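Local coordinates for B-agarase (Agarivorans gilvus, PDB 5Z6P), which hydrolyses agarose as a glycoside hydrolase of family 50, probably by cutting the beta-galactosidic linkages of the polysaccharide chain, at residues D519-I524 with N626-R631; A470-P475 with K510-M515; A540-L545 with A588-A593; I506-S511 with G617-D622. All coordinates share one frame; numbering follows the deposited sequence.

Interaction 1. Residues D519-I524 with N626-R631; sequences DGHYGI and NPEVVR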
loop_
_atom_site.group_PDB
_atom_site.type_symbol
_atom_site.label_atom_id
_atom_site.label_comp_id
_atom_site.label_asym_id
_atom_site.label_seq_id
_atom_site.Cartn_x
_atom_site.Cartn_y
_atom_site.Cartn_z
ATOM N N ASP A 519 -0.513 -22.674 6.671
ATOM C CA ASP A 519 0.738 -22.243 7.274
ATOM C C ASP A 519 0.864 -20.730 7.274
ATOM O O ASP A 519 1.472 -20.159 8.167
ATOM C CB ASP A 519 1.940 -22.868 6.552
ATOM C CG ASP A 519 2.200 -24.303 6.984
ATOM O OD1 ASP A 519 2.927 -24.511 7.982
ATOM O OD2 ASP A 519 1.679 -25.229 6.328
ATOM N N GLY A 520 0.303 -20.084 6.261
ATOM C CA GLY A 520 0.317 -18.634 6.207
ATOM C C GLY A 520 -0.692 -18.038 7.174
ATOM O O GLY A 520 -0.364 -17.219 8.012
ATOM N N HIS A 521 -1.930 -18.484 7.046
ATOM C CA HIS A 521 -3.042 -17.995 7.845
ATOM C C HIS A 521 -2.758 -18.118 9.353
ATOM O O HIS A 521 -2.850 -17.136 10.092
ATOM C CB HIS A 521 -4.308 -18.769 7.447
ATOM C CG HIS A 521 -5.576 -18.263 8.067
ATOM N ND1 HIS A 521 -6.811 -18.500 7.506
ATOM C CD2 HIS A 521 -5.807 -17.576 9.211
ATOM C CE1 HIS A 521 -7.749 -17.966 8.267
ATOM N NE2 HIS A 521 -7.165 -17.400 9.308
ATOM N N TYR A 522 -2.403 -19.320 9.789
ATOM C CA TYR A 522 -2.213 -19.612 11.207
ATOM C C TYR A 522 -0.733 -19.745 11.580
ATOM O O TYR A 522 -0.402 -20.331 12.596
ATOM C CB TYR A 522 -2.987 -20.891 11.582
ATOM C CG TYR A 522 -4.468 -20.765 11.320
ATOM C CD1 TYR A 522 -5.280 -20.048 12.183
ATOM C CD2 TYR A 522 -5.052 -21.325 10.187
ATOM C CE1 TYR A 522 -6.618 -19.890 11.936
ATOM C CE2 TYR A 522 -6.413 -21.178 9.939
ATOM C CZ TYR A 522 -7.178 -20.456 10.821
ATOM O OH TYR A 522 -8.510 -20.300 10.619
ATOM N N GLY A 523 0.150 -19.179 10.757
ATOM C CA GLY A 523 1.580 -19.163 11.028
ATOM C C GLY A 523 2.004 -18.771 12.444
ATOM O O GLY A 523 2.905 -19.376 13.015
ATOM N N ILE A 524 1.349 -17.767 13.016
ATOM C CA ILE A 524 1.672 -17.328 14.369
ATOM C C ILE A 524 1.317 -18.408 15.394
ATOM O O ILE A 524 2.047 -18.632 16.347
ATOM C CB ILE A 524 0.945 -15.998 14.725
ATOM C CG1 ILE A 524 1.495 -14.834 13.898
ATOM C CG2 ILE A 524 1.093 -15.678 16.195
ATOM C CD1 ILE A 524 0.585 -13.601 13.914
ATOM N N ASN A 626 -7.382 -11.697 8.754
ATOM C CA ASN A 626 -8.104 -12.953 8.775
ATOM C C ASN A 626 -9.259 -12.836 9.773
ATOM O O ASN A 626 -9.267 -11.912 10.584
ATOM C CB ASN A 626 -7.149 -14.086 9.136
ATOM C CG ASN A 626 -6.322 -13.757 10.346
ATOM O OD1 ASN A 626 -6.855 -13.615 11.446
ATOM N ND2 ASN A 626 -5.011 -13.623 10.151
ATOM N N PRO A 627 -10.251 -13.753 9.703
ATOM C CA PRO A 627 -11.421 -13.604 10.583
ATOM C C PRO A 627 -11.027 -13.529 12.049
ATOM O O PRO A 627 -11.563 -12.724 12.795
ATOM C CB PRO A 627 -12.244 -14.862 10.295
ATOM C CG PRO A 627 -11.874 -15.229 8.896
ATOM C CD PRO A 627 -10.410 -14.872 8.762
ATOM N N GLU A 628 -10.047 -14.325 12.443
ATOM C CA GLU A 628 -9.603 -14.340 13.834
ATOM C C GLU A 628 -9.131 -12.973 14.356
ATOM O O GLU A 628 -9.585 -12.535 15.407
ATOM C CB GLU A 628 -8.501 -15.382 13.999
ATOM C CG GLU A 628 -8.991 -16.816 13.816
ATOM C CD GLU A 628 -9.057 -17.261 12.362
ATOM O OE1 GLU A 628 -8.688 -16.477 11.459
ATOM O OE2 GLU A 628 -9.468 -18.417 12.128
ATOM N N VAL A 629 -8.246 -12.283 13.632
ATOM C CA VAL A 629 -7.713 -11.031 14.151
ATOM C C VAL A 629 -8.708 -9.876 13.947
ATOM O O VAL A 629 -8.705 -8.910 14.696
ATOM C CB VAL A 629 -6.307 -10.691 13.534
ATOM C CG1 VAL A 629 -5.293 -11.803 13.882
ATOM C CG2 VAL A 629 -6.376 -10.472 12.032
ATOM N N VAL A 630 -9.605 -9.998 12.979
ATOM C CA VAL A 630 -10.672 -9.004 12.847
ATOM C C VAL A 630 -11.661 -9.114 14.019
ATOM O O VAL A 630 -12.004 -8.119 14.634
ATOM C CB VAL A 630 -11.441 -9.134 11.502
ATOM C CG1 VAL A 630 -12.698 -8.269 11.517
ATOM C CG2 VAL A 630 -10.535 -8.740 10.312
ATOM N N ARG A 631 -12.088 -10.326 14.351
ATOM C CA ARG A 631 -12.947 -10.499 15.527
ATOM C C ARG A 631 -12.227 -10.005 16.794
ATOM O O ARG A 631 -12.833 -9.384 17.647
ATOM C CB ARG A 631 -13.397 -11.960 15.675
ATOM C CG ARG A 631 -14.463 -12.364 14.671
ATOM C CD ARG A 631 -15.135 -13.707 14.984
ATOM N NE ARG A 631 -14.512 -14.809 14.256
ATOM C CZ ARG A 631 -13.688 -15.647 14.839
ATOM N NH1 ARG A 631 -13.452 -15.464 16.111
ATOM N NH2 ARG A 631 -13.099 -16.633 14.176
#
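His521 and Tyr522 share the carboxylate of Glu628, one oxygen each. His521 NE2 donates to Glu628 OE1 over 2.8 Å in a nearly straight bond, with the acceptor close to the imidazole plane; Tyr522 OH donates to Glu628 OE2 over 2.6 Å. Both donors approach on the syn side of their oxygens, tilted about 34° out of the carboxylate plane, and each ring stands steeply to it (74° for His521). A glutamate suits this buried place because it offers two acceptors to two donors, and its chain, bent at chi2 (83°), turns the carboxylate to meet both. Next to this pair of bonds, His521 NE2 lies 3.3 Å from Asn626 CB, and Pro627 CD packs more loosely against the imidazole.

The two rings also position each other: Tyr522 CZ sits 3.4 Å above the centre of the His521 ring, which sets both polar ends side by side. On the far segment, Asn626 is the N-cap of helix 627-634. Its OD1 accepts from Val629 N at 2.9 Å, while its ND2 reaches back to Gly513 O. This capping bond closes the first turn, on which Glu628 lies, and probably helps to position it. The contact thus joins the junction between helices 518-521 and 523-530 to the start of helix 627-634, and helix 581-609 covers it through Val584 and Tyr587 against Tyr522 and Ala588 against Glu628.

Interaction 2. Residues A470-P475 with K510-M515; sequences AALPDP and KSWGRM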
loop_
_atom_site.group_PDB
_atom_site.type_symbol
_atom_site.label_atom_id
_atom_site.label_comp_id
_atom_site.label_asym_id
_atom_site.label_seq_id
_atom_site.Cartn_x
_atom_site.Cartn_y
_atom_site.Cartn_z
ATOM N N ALA A 470 9.409 -10.135 10.507
ATOM C CA ALA A 470 8.268 -9.281 10.798
ATOM C C ALA A 470 7.531 -9.835 12.012
ATOM O O ALA A 470 6.383 -10.252 11.917
ATOM C CB ALA A 470 7.346 -9.191 9.602
ATOM N N ALA A 471 8.215 -9.848 13.146
ATOM C CA ALA A 471 7.662 -10.380 14.372
ATOM C C ALA A 471 6.658 -9.413 14.999
ATOM O O ALA A 471 6.713 -8.208 14.778
ATOM C CB ALA A 471 8.774 -10.687 15.341
ATOM N N LEU A 472 5.734 -9.960 15.773
ATOM C CA LEU A 472 4.707 -9.173 16.445
ATOM C C LEU A 472 4.989 -9.159 17.942
ATOM O O LEU A 472 5.679 -10.026 18.449
ATOM C CB LEU A 472 3.307 -9.745 16.170
ATOM C CG LEU A 472 2.742 -9.669 14.751
ATOM C CD1 LEU A 472 3.242 -10.783 13.885
ATOM C CD2 LEU A 472 1.235 -9.678 14.789
ATOM N N PRO A 473 4.455 -8.174 18.655
ATOM C CA PRO A 473 4.755 -8.208 20.086
ATOM C C PRO A 473 4.032 -9.354 20.809
ATOM O O PRO A 473 2.996 -9.808 20.340
ATOM C CB PRO A 473 4.264 -6.846 20.576
ATOM C CG PRO A 473 3.274 -6.405 19.557
ATOM C CD PRO A 473 3.761 -6.940 18.252
ATOM N N ASP A 474 4.613 -9.830 21.908
ATOM C CA ASP A 474 3.925 -10.754 22.815
ATOM C C ASP A 474 3.215 -9.911 23.861
ATOM O O ASP A 474 3.856 -9.407 24.752
ATOM C CB ASP A 474 4.931 -11.719 23.468
ATOM C CG ASP A 474 4.259 -12.852 24.231
ATOM O OD1 ASP A 474 3.158 -12.655 24.758
ATOM O OD2 ASP A 474 4.852 -13.946 24.301
ATOM N N PRO A 475 1.889 -9.741 23.734
ATOM C CA PRO A 475 1.142 -8.860 24.632
ATOM C C PRO A 475 1.012 -9.405 26.048
ATOM O O PRO A 475 0.486 -8.697 26.873
ATOM C CB PRO A 475 -0.246 -8.771 23.969
ATOM C CG PRO A 475 -0.395 -10.011 23.246
ATOM C CD PRO A 475 0.999 -10.442 22.797
ATOM N N LYS A 510 0.637 -5.151 10.554
ATOM C CA LYS A 510 1.379 -6.274 11.125
ATOM C C LYS A 510 1.095 -7.563 10.328
ATOM O O LYS A 510 0.062 -7.678 9.667
ATOM C CB LYS A 510 1.034 -6.461 12.612
ATOM C CG LYS A 510 1.466 -5.313 13.494
ATOM C CD LYS A 510 1.282 -5.634 14.982
ATOM C CE LYS A 510 1.679 -4.447 15.868
ATOM N NZ LYS A 510 3.104 -4.017 15.662
ATOM N N SER A 511 2.012 -8.527 10.395
ATOM C CA SER A 511 1.832 -9.808 9.711
ATOM C C SER A 511 0.959 -10.793 10.508
ATOM O O SER A 511 1.461 -11.782 11.033
ATOM C CB SER A 511 3.199 -10.439 9.417
ATOM O OG SER A 511 3.935 -9.659 8.492
ATOM N N TRP A 512 -0.346 -10.527 10.587
ATOM C CA TRP A 512 -1.234 -11.299 11.482
ATOM C C TRP A 512 -1.505 -12.705 10.961
ATOM O O TRP A 512 -2.020 -13.560 11.687
ATOM C CB TRP A 512 -2.577 -10.592 11.679
ATOM C CG TRP A 512 -2.542 -9.306 12.418
ATOM C CD1 TRP A 512 -2.639 -8.039 11.889
ATOM C CD2 TRP A 512 -2.404 -9.142 13.833
ATOM N NE1 TRP A 512 -2.602 -7.106 12.897
ATOM C CE2 TRP A 512 -2.442 -7.752 14.092
ATOM C CE3 TRP A 512 -2.241 -10.037 14.902
ATOM C CZ2 TRP A 512 -2.343 -7.241 15.388
ATOM C CZ3 TRP A 512 -2.147 -9.525 16.182
ATOM C CH2 TRP A 512 -2.201 -8.144 16.415
ATOM N N GLY A 513 -1.183 -12.926 9.692
ATOM C CA GLY A 513 -1.487 -14.174 9.030
ATOM C C GLY A 513 -2.164 -13.933 7.684
ATOM O O GLY A 513 -3.170 -13.237 7.596
ATOM N N ARG A 514 -1.599 -14.506 6.632
ATOM C CA ARG A 514 -2.128 -14.323 5.288
ATOM C C ARG A 514 -3.063 -15.458 4.898
ATOM O O ARG A 514 -2.663 -16.625 4.857
ATOM C CB ARG A 514 -0.983 -14.215 4.278
ATOM C CG ARG A 514 -1.431 -14.015 2.838
ATOM C CD ARG A 514 -0.230 -14.061 1.906
ATOM N NE ARG A 514 -0.601 -13.703 0.541
ATOM C CZ ARG A 514 -0.027 -12.726 -0.148
ATOM N NH1 ARG A 514 0.961 -12.021 0.395
ATOM N NH2 ARG A 514 -0.430 -12.458 -1.381
ATOM N N MET A 515 -4.314 -15.112 4.618
ATOM C CA MET A 515 -5.304 -16.118 4.244
ATOM C C MET A 515 -4.911 -16.801 2.934
ATOM O O MET A 515 -4.204 -16.200 2.121
ATOM C CB MET A 515 -6.682 -15.489 4.106
ATOM C CG MET A 515 -7.239 -14.935 5.394
ATOM S SD MET A 515 -8.955 -14.480 5.227
ATOM C CE MET A 515 -8.810 -12.965 4.298
HETATM O O HOH W 1 4.412 -7.653 11.920
HETATM O O HOH W 2 4.889 -6.000 14.762
#
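Leu472 makes the apolar heart of this contact by laying one methyl on Trp512. Its CD2 lies 3.7 Å from the centroid of the indole six-membered ring and 19° off the normal, a CH-pi contact over the face, and Lys510 CB borders the same face. The other branch, CD1, rests 3.5 Å from Ser511 O, so the fork of a leucine serves both neighbours. With Trp512 CG anti to the carbonyl carbon (chi1 -67°), the ring swings back toward Leu472 although the CB of Trp512 points away. Smaller packing contacts flank it: Ala470 CB meets Ser511 OG at 3.6 Å, and the end of the Lys510 chain reaches Pro473 CD.

The polar links pass through water. One molecule donates to Ala470 O and accepts from Ser511 N at 3.0 Å; another donates to Ala471 O and accepts from Lys510 NZ at 2.8 Å. The long lysine therefore offers methylenes to Leu472 and Pro473 and its ammonium to the bridging water, with a long, weak ion pair to Asp507.

Ser511 is the centre of an inverse gamma turn, closed by a weak bond from Trp512 N to Lys510 O. It kinks the loop after strand 501-506 against the short two-stranded antiparallel sheet of 461-462 and 472-473, where Leu472 pairs with Val462.

Interaction 3. Residues A540-L545 with A588-A593; sequences AVFVEL and ALLLEA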
loop_
_atom_site.group_PDB
_atom_site.type_symbol
_atom_site.label_atom_id
_atom_site.label_comp_id
_atom_site.label_asym_id
_atom_site.label_seq_id
_atom_site.Cartn_x
_atom_site.Cartn_y
_atom_site.Cartn_z
ATOM N N ALA A 540 2.696 -20.006 26.843
ATOM C CA ALA A 540 2.092 -20.408 28.124
ATOM C C ALA A 540 0.569 -20.257 28.081
ATOM O O ALA A 540 -0.173 -21.149 28.511
ATOM C CB ALA A 540 2.659 -19.606 29.260
ATOM N N VAL A 541 0.117 -19.116 27.559
ATOM C CA VAL A 541 -1.303 -18.857 27.385
ATOM C C VAL A 541 -1.926 -19.917 26.466
ATOM O O VAL A 541 -2.992 -20.430 26.771
ATOM C CB VAL A 541 -1.570 -17.443 26.798
ATOM C CG1 VAL A 541 -3.050 -17.270 26.449
ATOM C CG2 VAL A 541 -1.134 -16.385 27.781
ATOM N N PHE A 542 -1.245 -20.254 25.368
ATOM C CA PHE A 542 -1.767 -21.251 24.439
ATOM C C PHE A 542 -1.945 -22.610 25.138
ATOM O O PHE A 542 -2.939 -23.285 24.933
ATOM C CB PHE A 542 -0.859 -21.437 23.216
ATOM C CG PHE A 542 -0.923 -20.313 22.188
ATOM C CD1 PHE A 542 -1.766 -19.233 22.333
ATOM C CD2 PHE A 542 -0.117 -20.364 21.065
ATOM C CE1 PHE A 542 -1.797 -18.214 21.352
ATOM C CE2 PHE A 542 -0.140 -19.357 20.101
ATOM C CZ PHE A 542 -0.974 -18.290 20.249
ATOM N N VAL A 543 -0.969 -22.998 25.953
ATOM C CA VAL A 543 -1.042 -24.247 26.697
ATOM C C VAL A 543 -2.270 -24.255 27.619
ATOM O O VAL A 543 -2.988 -25.239 27.696
ATOM C CB VAL A 543 0.242 -24.491 27.524
ATOM C CG1 VAL A 543 0.038 -25.631 28.527
ATOM C CG2 VAL A 543 1.397 -24.806 26.601
ATOM N N GLU A 544 -2.511 -23.146 28.305
ATOM C CA GLU A 544 -3.629 -23.081 29.236
ATOM C C GLU A 544 -4.950 -23.083 28.466
ATOM O O GLU A 544 -5.945 -23.629 28.934
ATOM C CB GLU A 544 -3.510 -21.851 30.133
ATOM C CG GLU A 544 -4.697 -21.618 31.062
ATOM C CD GLU A 544 -4.874 -22.684 32.158
ATOM O OE1 GLU A 544 -3.910 -23.410 32.497
ATOM O OE2 GLU A 544 -5.996 -22.772 32.700
ATOM N N LEU A 545 -4.942 -22.501 27.265
ATOM C CA LEU A 545 -6.118 -22.530 26.414
ATOM C C LEU A 545 -6.455 -23.971 25.984
ATOM O O LEU A 545 -7.595 -24.399 26.083
ATOM C CB LEU A 545 -5.917 -21.622 25.190
ATOM C CG LEU A 545 -7.130 -21.353 24.299
ATOM C CD1 LEU A 545 -6.894 -20.159 23.398
ATOM C CD2 LEU A 545 -7.567 -22.563 23.436
ATOM N N ALA A 588 -7.116 -21.456 15.151
ATOM C CA ALA A 588 -8.020 -20.307 15.140
ATOM C C ALA A 588 -8.269 -19.744 16.548
ATOM O O ALA A 588 -8.197 -18.540 16.756
ATOM C CB ALA A 588 -9.335 -20.685 14.490
ATOM N N LEU A 589 -8.579 -20.618 17.498
ATOM C CA LEU A 589 -8.754 -20.196 18.886
ATOM C C LEU A 589 -7.498 -19.480 19.409
ATOM O O LEU A 589 -7.579 -18.446 20.047
ATOM C CB LEU A 589 -9.057 -21.398 19.785
ATOM C CG LEU A 589 -10.356 -22.179 19.576
ATOM C CD1 LEU A 589 -10.377 -23.402 20.485
ATOM C CD2 LEU A 589 -11.573 -21.293 19.828
ATOM N N LEU A 590 -6.342 -20.080 19.143
ATOM C CA LEU A 590 -5.066 -19.559 19.615
ATOM C C LEU A 590 -4.779 -18.183 19.001
ATOM O O LEU A 590 -4.434 -17.273 19.719
ATOM C CB LEU A 590 -3.933 -20.537 19.292
ATOM C CG LEU A 590 -4.046 -21.927 19.942
ATOM C CD1 LEU A 590 -2.932 -22.861 19.482
ATOM C CD2 LEU A 590 -4.056 -21.832 21.461
ATOM N N LEU A 591 -4.947 -18.048 17.682
ATOM C CA LEU A 591 -4.680 -16.783 16.992
ATOM C C LEU A 591 -5.582 -15.667 17.535
ATOM O O LEU A 591 -5.113 -14.576 17.880
ATOM C CB LEU A 591 -4.868 -16.940 15.473
ATOM C CG LEU A 591 -4.636 -15.738 14.572
ATOM C CD1 LEU A 591 -3.223 -15.201 14.709
ATOM C CD2 LEU A 591 -4.942 -16.095 13.118
ATOM N N GLU A 592 -6.870 -15.960 17.646
ATOM C CA GLU A 592 -7.798 -14.969 18.163
ATOM C C GLU A 592 -7.478 -14.591 19.605
ATOM O O GLU A 592 -7.543 -13.419 19.939
ATOM C CB GLU A 592 -9.255 -15.450 18.068
ATOM C CG GLU A 592 -10.219 -14.493 18.753
ATOM C CD GLU A 592 -11.667 -14.689 18.360
ATOM O OE1 GLU A 592 -11.917 -15.481 17.451
ATOM O OE2 GLU A 592 -12.550 -14.045 18.957
ATOM N N ALA A 593 -7.129 -15.557 20.457
ATOM C CA ALA A 593 -6.779 -15.219 21.846
ATOM C C ALA A 593 -5.530 -14.318 21.896
ATOM O O ALA A 593 -5.474 -13.359 22.641
ATOM C CB ALA A 593 -6.545 -16.484 22.694
#
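Phe542 and Leu590 meet first along helix 537-550, at the point where the two backbones come nearest. Leu590 CB lies over the centre of the phenyl ring, 3.8 Å from its centroid and only 10° off the normal, which makes a CH-pi contact. From there the leucine runs back over the ring toward its root: CD2 reaches Phe542 CG at 3.6 Å. At the outer part of the ring, CE1 lies 3.2 Å from Leu590 O, so the phenylalanine spans from the side chain of the leucine to its backbone. A flat, buried ring suits this place because a single face can receive a whole aliphatic chain. Thr528 of helix 523-530 also touches Phe542, and Leu529 of the same helix packs on Leu590.

The two helix segments pass 10.3 Å apart, with their N-to-C directions 133° from each other. After strand 501-506 the chain makes a long helical excursion and then returns through helix 581-609 to strand 614-615; this order is consistent with helix 581-609 being an outer helix of the (beta/alpha)8 barrel expected for the family, and helix 537-550, part of the excursion, then probably packs on the outside of that helix.

One turn further, Leu545 reaches across with CG anti to the backbone N (chi1 -170°) and an extended chain. Its CD1 packs against Leu590 CD2 and Ala593 CB, each at 3.8 Å, where the small alanine lets the methyl approach the helix surface. The second branch, CD2, turns the other way, to Leu589 CB at 4.1 Å, toward the more exposed Leu589.

Interaction 4. Residues I506-S511 with G617-D622; sequences IDNEKS and GCRFAD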
loop_
_atom_site.group_PDB
_atom_site.type_symbol
_atom_site.label_atom_id
_atom_site.label_comp_id
_atom_site.label_asym_id
_atom_site.label_seq_id
_atom_site.Cartn_x
_atom_site.Cartn_y
_atom_site.Cartn_z
ATOM N N ILE A 506 -2.834 2.993 16.094
ATOM C CA ILE A 506 -1.642 2.439 16.720
ATOM C C ILE A 506 -1.094 1.319 15.866
ATOM O O ILE A 506 -1.808 0.396 15.525
ATOM C CB ILE A 506 -1.901 1.905 18.149
ATOM C CG1 ILE A 506 -2.322 3.032 19.084
ATOM C CG2 ILE A 506 -0.639 1.223 18.685
ATOM C CD1 ILE A 506 -1.251 4.077 19.321
ATOM N N ASP A 507 0.186 1.437 15.511
ATOM C CA ASP A 507 0.870 0.460 14.680
ATOM C C ASP A 507 0.263 0.430 13.283
ATOM O O ASP A 507 -0.637 1.203 12.985
ATOM C CB ASP A 507 0.832 -0.931 15.339
ATOM C CG ASP A 507 1.698 -1.000 16.598
ATOM O OD1 ASP A 507 2.760 -0.370 16.611
ATOM O OD2 ASP A 507 1.304 -1.665 17.570
ATOM N N ASN A 508 0.748 -0.474 12.443
ATOM C CA ASN A 508 0.414 -0.465 11.025
ATOM C C ASN A 508 0.852 -1.756 10.343
ATOM O O ASN A 508 1.995 -2.179 10.486
ATOM C CB ASN A 508 1.069 0.750 10.339
ATOM C CG ASN A 508 0.762 0.839 8.847
ATOM O OD1 ASN A 508 -0.355 1.139 8.444
ATOM N ND2 ASN A 508 1.776 0.624 8.026
ATOM N N GLU A 509 -0.086 -2.368 9.619
ATOM C CA GLU A 509 0.136 -3.536 8.786
ATOM C C GLU A 509 1.034 -4.620 9.403
ATOM O O GLU A 509 2.084 -4.969 8.843
ATOM C CB GLU A 509 0.716 -3.081 7.423
ATOM C CG GLU A 509 -0.246 -2.211 6.582
ATOM C CD GLU A 509 0.217 -1.994 5.130
ATOM O OE1 GLU A 509 1.388 -2.280 4.826
ATOM O OE2 GLU A 509 -0.602 -1.559 4.298
ATOM N N LYS A 510 0.637 -5.151 10.554
ATOM C CA LYS A 510 1.379 -6.274 11.125
ATOM C C LYS A 510 1.095 -7.563 10.328
ATOM O O LYS A 510 0.062 -7.678 9.667
ATOM C CB LYS A 510 1.034 -6.461 12.612
ATOM C CG LYS A 510 1.466 -5.313 13.494
ATOM C CD LYS A 510 1.282 -5.634 14.982
ATOM C CE LYS A 510 1.679 -4.447 15.868
ATOM N NZ LYS A 510 3.104 -4.017 15.662
ATOM N N SER A 511 2.012 -8.527 10.395
ATOM C CA SER A 511 1.832 -9.808 9.711
ATOM C C SER A 511 0.959 -10.793 10.508
ATOM O O SER A 511 1.461 -11.782 11.033
ATOM C CB SER A 511 3.199 -10.439 9.417
ATOM O OG SER A 511 3.935 -9.659 8.492
ATOM N N GLY A 617 -7.503 1.253 15.753
ATOM C CA GLY A 617 -6.960 -0.030 15.346
ATOM C C GLY A 617 -5.558 -0.014 14.761
ATOM O O GLY A 617 -4.774 0.891 15.034
ATOM N N CYS A 618 -5.240 -1.031 13.966
ATOM C CA CYS A 618 -3.865 -1.277 13.543
ATOM C C CYS A 618 -3.659 -1.357 12.040
ATOM O O CYS A 618 -2.609 -1.815 11.581
ATOM C CB CYS A 618 -3.353 -2.574 14.163
ATOM S SG CYS A 618 -4.286 -4.017 13.666
ATOM N N ARG A 619 -4.671 -0.952 11.283
ATOM C CA ARG A 619 -4.557 -0.810 9.845
ATOM C C ARG A 619 -4.156 -2.126 9.187
ATOM O O ARG A 619 -2.988 -2.315 8.815
ATOM C CB ARG A 619 -3.540 0.301 9.503
ATOM C CG ARG A 619 -3.837 1.621 10.234
ATOM C CD ARG A 619 -2.650 2.586 10.236
ATOM N NE ARG A 619 -2.327 3.040 8.893
ATOM C CZ ARG A 619 -3.007 3.987 8.258
ATOM N NH1 ARG A 619 -4.038 4.568 8.867
ATOM N NH2 ARG A 619 -2.653 4.356 7.028
ATOM N N PHE A 620 -5.128 -3.033 9.068
ATOM C CA PHE A 620 -4.916 -4.352 8.472
ATOM C C PHE A 620 -4.536 -4.283 6.984
ATOM O O PHE A 620 -5.320 -3.790 6.174
ATOM C CB PHE A 620 -6.186 -5.215 8.594
ATOM C CG PHE A 620 -6.563 -5.589 10.007
ATOM C CD1 PHE A 620 -5.704 -6.353 10.793
ATOM C CD2 PHE A 620 -7.793 -5.227 10.529
ATOM C CE1 PHE A 620 -6.069 -6.727 12.097
ATOM C CE2 PHE A 620 -8.165 -5.599 11.830
ATOM C CZ PHE A 620 -7.293 -6.340 12.601
ATOM N N ALA A 621 -3.371 -4.807 6.610
ATOM C CA ALA A 621 -3.106 -5.025 5.183
ATOM C C ALA A 621 -3.896 -6.243 4.736
ATOM O O ALA A 621 -4.241 -7.086 5.567
ATOM C CB ALA A 621 -1.631 -5.223 4.921
ATOM N N ASP A 622 -4.165 -6.354 3.434
ATOM C CA ASP A 622 -4.962 -7.469 2.926
ATOM C C ASP A 622 -4.226 -8.813 3.047
ATOM O O ASP A 622 -4.868 -9.866 3.058
ATOM C CB ASP A 622 -5.430 -7.207 1.475
ATOM C CG ASP A 622 -4.277 -7.096 0.457
ATOM O OD1 ASP A 622 -3.102 -7.085 0.831
ATOM O OD2 ASP A 622 -4.569 -6.989 -0.741
HETATM O O HOH W 3 -2.064 -4.456 11.246
HETATM O O HOH W 4 -2.117 -6.238 8.879
#
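Ile506 N donates to Gly617 O at 3.1 Å, and the two chains run on in almost the same direction until Glu509 N forks to Arg619 O (3.0 Å) and, weakly, to Cys618 O. Gly617 has backbone angles that only glycine takes easily. Two waters continue the pairing, one between Lys510 N and Cys618 O, the other between Lys510 O and Ala621 N.

Among the side chains, Asn508 OD1 accepts from Arg619 NE at 2.8 Å. The oxygen lies in the guanidinium plane, whereas the donor is tilted 29° from the amide plane. Asn508 CG stands trans to its N (chi1 -180°), which carries the amide over to the arginine, whose bend at chi3 brings NE to face it; the NH2 end goes on to Glu668. Glu509 lays CG 3.7 Å from Ala621 CB, a methyl small enough to fit beneath it, and its OE2 bonds to Asn643.

An Asn-Glu pair at the end of a barrel strand, with Glu668 at the end of strand 664-668 nearby, is consistent with the active-site layout of clan GH-A glycosidases. Arg619, bonded to both Asn508 and Glu668, probably helps hold these polar groups in place.

Interactions 4, 2 and 1 follow the chain from the end of strand 501-506, through the loop, into helices 518-521 and 523-530, as it meets three different parts of the protein. Interactions 2 and 4 share Lys510 and Ser511, and their centres lie 9 Å apart, as do those of 1 and 2; Asn626 of interaction 1 bonds to the carbonyl of Gly513 in interaction 2. Interaction 3 stands further out, 12 Å from interaction 1 and 21 Å from interaction 4, within the long helical excursion between residues 511 and 617. Helix 581-609 forms one side of interaction 3 and packs against the other three. The set thus leads from the probable catalytic end of the barrel to the helices packed outside.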